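Local coordinates for transcriptional regulator, LacI family protein (Rhodococcus jostii, PDB 3K9C) that probably acts as a DNA-binding transcription factor of the LacI family that recognises cis-regulatory sequences, at residues B[202-207]-B[213-218]; B[130-135]-B[177-182]. One frame throughout, in Å; residues are numbered along the deposited sequence.

Interaction 1: B[202-207]-B[213-218]; sequences DLLVRS and ADISVV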
loop_
_atom_site.group_PDB
_atom_site.type_symbol
_atom_site.label_atom_id
_atom_site.label_comp_id
_atom_site.label_asym_id
_atom_site.label_seq_id
_atom_site.Cartn_x
_atom_site.Cartn_y
_atom_site.Cartn_z
ATOM N N ASP B 202 8.163 -13.533 -6.020
ATOM C CA ASP B 202 7.712 -14.406 -4.935
ATOM C C ASP B 202 7.593 -15.845 -5.410
ATOM O O ASP B 202 7.981 -16.778 -4.702
ATOM C CB ASP B 202 6.341 -13.990 -4.401
ATOM C CG ASP B 202 6.327 -12.603 -3.818
ATOM O OD1 ASP B 202 7.362 -12.161 -3.269
ATOM O OD2 ASP B 202 5.254 -11.958 -3.894
ATOM N N LEU B 203 7.032 -16.022 -6.599
ATOM C CA LEU B 203 6.860 -17.351 -7.162
ATOM C C LEU B 203 8.197 -17.962 -7.542
ATOM O O LEU B 203 8.475 -19.116 -7.219
ATOM C CB LEU B 203 5.972 -17.303 -8.409
ATOM C CG LEU B 203 5.829 -18.685 -9.054
ATOM C CD1 LEU B 203 4.895 -19.510 -8.194
ATOM C CD2 LEU B 203 5.294 -18.584 -10.469
ATOM N N LEU B 204 9.018 -17.185 -8.242
ATOM C CA LEU B 204 10.325 -17.660 -8.689
ATOM C C LEU B 204 11.225 -18.122 -7.550
ATOM O O LEU B 204 11.873 -19.158 -7.654
ATOM C CB LEU B 204 11.041 -16.565 -9.490
ATOM C CG LEU B 204 10.491 -16.274 -10.888
ATOM C CD1 LEU B 204 11.297 -15.160 -11.539
ATOM C CD2 LEU B 204 10.567 -17.539 -11.730
ATOM N N VAL B 205 11.271 -17.355 -6.466
ATOM C CA VAL B 205 12.117 -17.728 -5.342
ATOM C C VAL B 205 11.555 -18.957 -4.631
ATOM O O VAL B 205 12.308 -19.800 -4.164
ATOM C CB VAL B 205 12.279 -16.554 -4.338
ATOM C CG1 VAL B 205 10.966 -16.245 -3.668
ATOM C CG2 VAL B 205 13.337 -16.900 -3.305
ATOM N N ARG B 206 10.231 -19.065 -4.569
ATOM C CA ARG B 206 9.586 -20.204 -3.916
ATOM C C ARG B 206 9.663 -21.442 -4.794
ATOM O O ARG B 206 9.419 -22.560 -4.337
ATOM C CB ARG B 206 8.119 -19.890 -3.610
ATOM C CG ARG B 206 7.918 -18.899 -2.481
ATOM C CD ARG B 206 6.448 -18.538 -2.331
ATOM N NE ARG B 206 6.199 -17.721 -1.147
ATOM C CZ ARG B 206 6.699 -16.505 -0.945
ATOM N NH1 ARG B 206 7.489 -15.940 -1.854
ATOM N NH2 ARG B 206 6.407 -15.851 0.173
ATOM N N SER B 207 10.007 -21.234 -6.059
ATOM C CA SER B 207 10.119 -22.328 -7.008
ATOM C C SER B 207 11.558 -22.804 -7.100
ATOM O O SER B 207 11.871 -23.718 -7.859
ATOM C CB SER B 207 9.627 -21.874 -8.378
ATOM O OG SER B 207 8.267 -21.488 -8.298
ATOM N N ALA B 213 20.201 -14.669 -11.644
ATOM C CA ALA B 213 20.954 -15.833 -12.110
ATOM C C ALA B 213 20.205 -16.678 -13.145
ATOM O O ALA B 213 20.647 -16.817 -14.286
ATOM C CB ALA B 213 21.352 -16.699 -10.923
ATOM N N ASP B 214 19.072 -17.244 -12.746
ATOM C CA ASP B 214 18.286 -18.062 -13.657
ATOM C C ASP B 214 17.392 -17.227 -14.569
ATOM O O ASP B 214 17.414 -17.395 -15.789
ATOM C CB ASP B 214 17.421 -19.050 -12.869
ATOM C CG ASP B 214 18.237 -20.161 -12.228
ATOM O OD1 ASP B 214 18.951 -20.872 -12.966
ATOM O OD2 ASP B 214 18.164 -20.330 -10.992
ATOM N N ILE B 215 16.617 -16.325 -13.967
ATOM C CA ILE B 215 15.680 -15.475 -14.695
ATOM C C ILE B 215 15.758 -14.006 -14.252
ATOM O O ILE B 215 15.897 -13.710 -13.058
ATOM C CB ILE B 215 14.223 -15.976 -14.474
ATOM C CG1 ILE B 215 14.048 -17.355 -15.105
ATOM C CG2 ILE B 215 13.207 -14.982 -15.051
ATOM C CD1 ILE B 215 12.701 -17.964 -14.845
ATOM N N SER B 216 15.671 -13.096 -15.223
ATOM C CA SER B 216 15.690 -11.663 -14.943
ATOM C C SER B 216 14.257 -11.144 -14.913
ATOM O O SER B 216 13.383 -11.641 -15.630
ATOM C CB SER B 216 16.493 -10.906 -16.004
ATOM O OG SER B 216 17.889 -11.088 -15.824
ATOM N N VAL B 217 14.017 -10.144 -14.077
ATOM C CA VAL B 217 12.689 -9.575 -13.935
ATOM C C VAL B 217 12.766 -8.056 -13.931
ATOM O O VAL B 217 13.657 -7.485 -13.312
ATOM C CB VAL B 217 12.025 -10.032 -12.597
ATOM C CG1 VAL B 217 10.593 -9.489 -12.499
ATOM C CG2 VAL B 217 12.030 -11.548 -12.508
ATOM N N VAL B 218 11.825 -7.416 -14.618
ATOM C CA VAL B 218 11.745 -5.958 -14.677
ATOM C C VAL B 218 10.320 -5.523 -14.301
ATOM O O VAL B 218 9.335 -6.108 -14.775
ATOM C CB VAL B 218 12.035 -5.418 -16.091
ATOM C CG1 VAL B 218 11.881 -3.913 -16.097
ATOM C CG2 VAL B 218 13.429 -5.809 -16.525
#
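The second half of a beta-alpha-beta unit (strand 188-191, helix 194-206, strand 216-218) closes here, in the parallel-sheet subdomain of the periplasmic-binding-protein-like fold, with Leu204 lying over Ile215 and Val217. The helix ends, the chain turns back, and the next strand passes beneath its last turns. Leu204 is the single side chain from 202-207 that reaches the other segment, and its two methyls divide the work. CD1 of Leu204 is anti to CA (chi2 179°) and meets CG2 of Val217 at 3.8 Å, the two side chains sliding past each other in opposite directions. The same Leu204 CD1 lies 4.0 Å from CG2 of Ile215. The other methyl, Leu204 CD2, meets the far end of Ile215, its CD1, at 3.8 Å; the two side chains cross at about a right angle. Ile215 therefore offers both its branches, one to each leucine methyl, whereas Val217 gives a single methyl, placed beside its own backbone N because CG1 is the branch anti to that nitrogen (chi1 -177°). Ser216, between them, turns to the opposite face of the sheet, where its OG bonds Gly276 N and it packs on Leu121 of helix 110-123. Helix 169-181 adds apolar cover to Leu204 through Met176 and Leu180. Helix 194-206 also touches the second subunit, where Val205 packs on Arg206 of that subunit. Two side chains tie off the final turn. Ser207 OG donates to Leu203 O at 2.6 Å, coming from above the carbonyl plane. Asp202 O is gripped twice by Arg206, from opposite faces of its carbonyl: the backbone N at 3.2 Å, and NH1 at 3.0 Å with the acceptor nearly in the guanidinium plane.

Interaction 2: B[130-135]-B[177-182]; sequences AHIDGA and HTLLEM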
loop_
_atom_site.group_PDB
_atom_site.type_symbol
_atom_site.label_atom_id
_atom_site.label_comp_id
_atom_site.label_asym_id
_atom_site.label_seq_id
_atom_site.Cartn_x
_atom_site.Cartn_y
_atom_site.Cartn_z
ATOM N N ALA B 130 9.432 -12.565 -21.953
ATOM C CA ALA B 130 8.001 -12.553 -21.746
ATOM C C ALA B 130 7.491 -11.284 -21.086
ATOM O O ALA B 130 8.209 -10.593 -20.354
ATOM C CB ALA B 130 7.592 -13.760 -20.917
ATOM N N HIS B 131 6.232 -10.977 -21.365
ATOM C CA HIS B 131 5.590 -9.821 -20.781
ATOM C C HIS B 131 4.279 -10.278 -20.161
ATOM O O HIS B 131 3.512 -11.017 -20.788
ATOM C CB HIS B 131 5.330 -8.748 -21.854
ATOM C CG HIS B 131 4.515 -7.589 -21.366
ATOM N ND1 HIS B 131 4.896 -6.807 -20.295
ATOM C CD2 HIS B 131 3.329 -7.095 -21.791
ATOM C CE1 HIS B 131 3.978 -5.881 -20.084
ATOM N NE2 HIS B 131 3.018 -6.032 -20.980
ATOM N N ILE B 132 4.057 -9.889 -18.909
ATOM C CA ILE B 132 2.804 -10.194 -18.225
ATOM C C ILE B 132 2.121 -8.823 -18.297
ATOM O O ILE B 132 2.540 -7.874 -17.623
ATOM C CB ILE B 132 3.055 -10.650 -16.753
ATOM C CG1 ILE B 132 3.882 -11.938 -16.748
ATOM C CG2 ILE B 132 1.719 -10.902 -16.035
ATOM C CD1 ILE B 132 4.257 -12.455 -15.357
ATOM N N ASP B 133 1.109 -8.705 -19.157
ATOM C CA ASP B 133 0.432 -7.422 -19.354
ATOM C C ASP B 133 -0.573 -7.018 -18.288
ATOM O O ASP B 133 -0.923 -7.808 -17.411
ATOM C CB ASP B 133 -0.235 -7.357 -20.743
ATOM C CG ASP B 133 -1.466 -8.243 -20.862
ATOM O OD1 ASP B 133 -2.184 -8.443 -19.856
ATOM O OD2 ASP B 133 -1.728 -8.721 -21.986
ATOM N N GLY B 134 -1.030 -5.774 -18.374
ATOM C CA GLY B 134 -1.970 -5.268 -17.395
ATOM C C GLY B 134 -3.427 -5.388 -17.780
ATOM O O GLY B 134 -4.276 -4.700 -17.219
ATOM N N ALA B 135 -3.721 -6.265 -18.736
ATOM C CA ALA B 135 -5.086 -6.468 -19.186
ATOM C C ALA B 135 -5.657 -5.156 -19.703
ATOM O O ALA B 135 -5.089 -4.542 -20.598
ATOM C CB ALA B 135 -5.943 -7.009 -18.045
ATOM N N HIS B 177 3.725 -18.519 -13.317
ATOM C CA HIS B 177 3.476 -19.952 -13.254
ATOM C C HIS B 177 3.188 -20.435 -14.678
ATOM O O HIS B 177 3.786 -21.401 -15.157
ATOM C CB HIS B 177 2.275 -20.221 -12.350
ATOM C CG HIS B 177 1.827 -21.646 -12.350
ATOM N ND1 HIS B 177 2.643 -22.680 -11.942
ATOM C CD2 HIS B 177 0.658 -22.214 -12.734
ATOM C CE1 HIS B 177 1.994 -23.825 -12.078
ATOM N NE2 HIS B 177 0.791 -23.570 -12.556
ATOM N N THR B 178 2.276 -19.743 -15.353
ATOM C CA THR B 178 1.916 -20.081 -16.727
ATOM C C THR B 178 3.178 -20.134 -17.589
ATOM O O THR B 178 3.402 -21.101 -18.318
ATOM C CB THR B 178 0.974 -19.024 -17.339
ATOM O OG1 THR B 178 -0.197 -18.883 -16.522
ATOM C CG2 THR B 178 0.573 -19.422 -18.739
ATOM N N LEU B 179 4.003 -19.091 -17.491
ATOM C CA LEU B 179 5.235 -19.000 -18.268
ATOM C C LEU B 179 6.201 -20.138 -17.988
ATOM O O LEU B 179 6.877 -20.616 -18.893
ATOM C CB LEU B 179 5.928 -17.650 -18.014
ATOM C CG LEU B 179 5.110 -16.436 -18.480
ATOM C CD1 LEU B 179 5.769 -15.120 -18.035
ATOM C CD2 LEU B 179 4.967 -16.497 -19.999
ATOM N N LEU B 180 6.276 -20.574 -16.735
ATOM C CA LEU B 180 7.179 -21.663 -16.375
ATOM C C LEU B 180 6.733 -23.012 -16.939
ATOM O O LEU B 180 7.552 -23.898 -17.170
ATOM C CB LEU B 180 7.328 -21.749 -14.853
ATOM C CG LEU B 180 8.194 -20.645 -14.242
ATOM C CD1 LEU B 180 8.152 -20.719 -12.722
ATOM C CD2 LEU B 180 9.626 -20.796 -14.752
ATOM N N GLU B 181 5.433 -23.149 -17.169
ATOM C CA GLU B 181 4.864 -24.383 -17.702
ATOM C C GLU B 181 5.127 -24.532 -19.203
ATOM O O GLU B 181 4.990 -25.621 -19.758
ATOM C CB GLU B 181 3.353 -24.398 -17.461
ATOM C CG GLU B 181 2.949 -24.230 -16.015
ATOM C CD GLU B 181 2.954 -25.539 -15.259
ATOM O OE1 GLU B 181 2.159 -26.429 -15.632
ATOM O OE2 GLU B 181 3.746 -25.677 -14.298
HETATM N N MSE B 182 5.503 -23.435 -19.853
HETATM C CA MSE B 182 5.752 -23.440 -21.292
HETATM C C MSE B 182 6.838 -24.376 -21.805
HETATM O O MSE B 182 7.767 -24.735 -21.079
HETATM C CB MSE B 182 6.087 -22.038 -21.775
HETATM C CG MSE B 182 4.950 -21.060 -21.663
HETATM SE SE MSE B 182 5.393 -19.513 -22.684
HETATM C CE MSE B 182 4.273 -19.867 -24.225
#
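Neither imidazole, of His131 or His177, enters the aliphatic contact of Leu179 with Ala130 and Ile132. His131 has Asp133 N 3.7 Å above one face, displaced toward the rim, while its ring also meets Phe147 with the planes inclined by about 30°; ND1 is hydrogen-bonded to Val190 O. His177, exposed and packed on Leu203 of helix 194-206, carries Glu181 CG over one face, again toward the rim. The contact joins strand 129-133, an inner strand of the four-stranded parallel sheet in the periplasmic-binding-protein-like fold, to helix 169-181. That helix belongs to the crossover from strand 160-164 to strand 188-191, which lie on either side of 129-133, so it passes over the strand described here. Leu179 makes the whole link from the helical side. Its CG sits beside the backbone N, anti to the carbonyl carbon (chi1 -64°), and both methyls come down on Ala130. CD1 of Leu179 approaches Ala130 CB to 3.7 Å, and CD2 of Leu179 follows at 3.9 Å from the same CB, so the short alanine is straddled by the leucine fork. Ile132 comes in at an angle, its CG1 lying 3.9 Å from Leu179 CD1. Its terminal CD1 is 4.1 Å from that leucine methyl, and Ile132 also packs on Cys196 and Val200 of helix 194-206. Val163 and Pro186 add further apolar cover to Leu179. Asp133 forms an Asx turn and serves several partners: OD2 makes a salt bridge to Arg144, and OD1 bonds Gly165 N as well as the turn amide. Ala135 N reaches Asp133 OD1 at 2.9 Å from above the carboxylate plane, 54° out of it.

How the interactions relate
Interactions 1 and 2 both press a helix onto the same parallel sheet, and each depends on one leucine set over two residues of the opposite segment, with all touching residues buried and apolar. They differ in place: interaction 1 serves the outermost strand on its side of the four counted in this chain, whose Val217 also bonds Thr274, and its helix touches the second subunit; interaction 2 serves an inner strand and meets no other subunit. The helices are neighbours, so the contacts merge. Leu180 CD1 lies 4.1 Å from Leu204 CD2, and Leu203 packs on His177. Within the segments, side-chain hydrogen bonds sit at the helix end of 202-207 and in the Asx turn of 130-135, away from the leucine contacts.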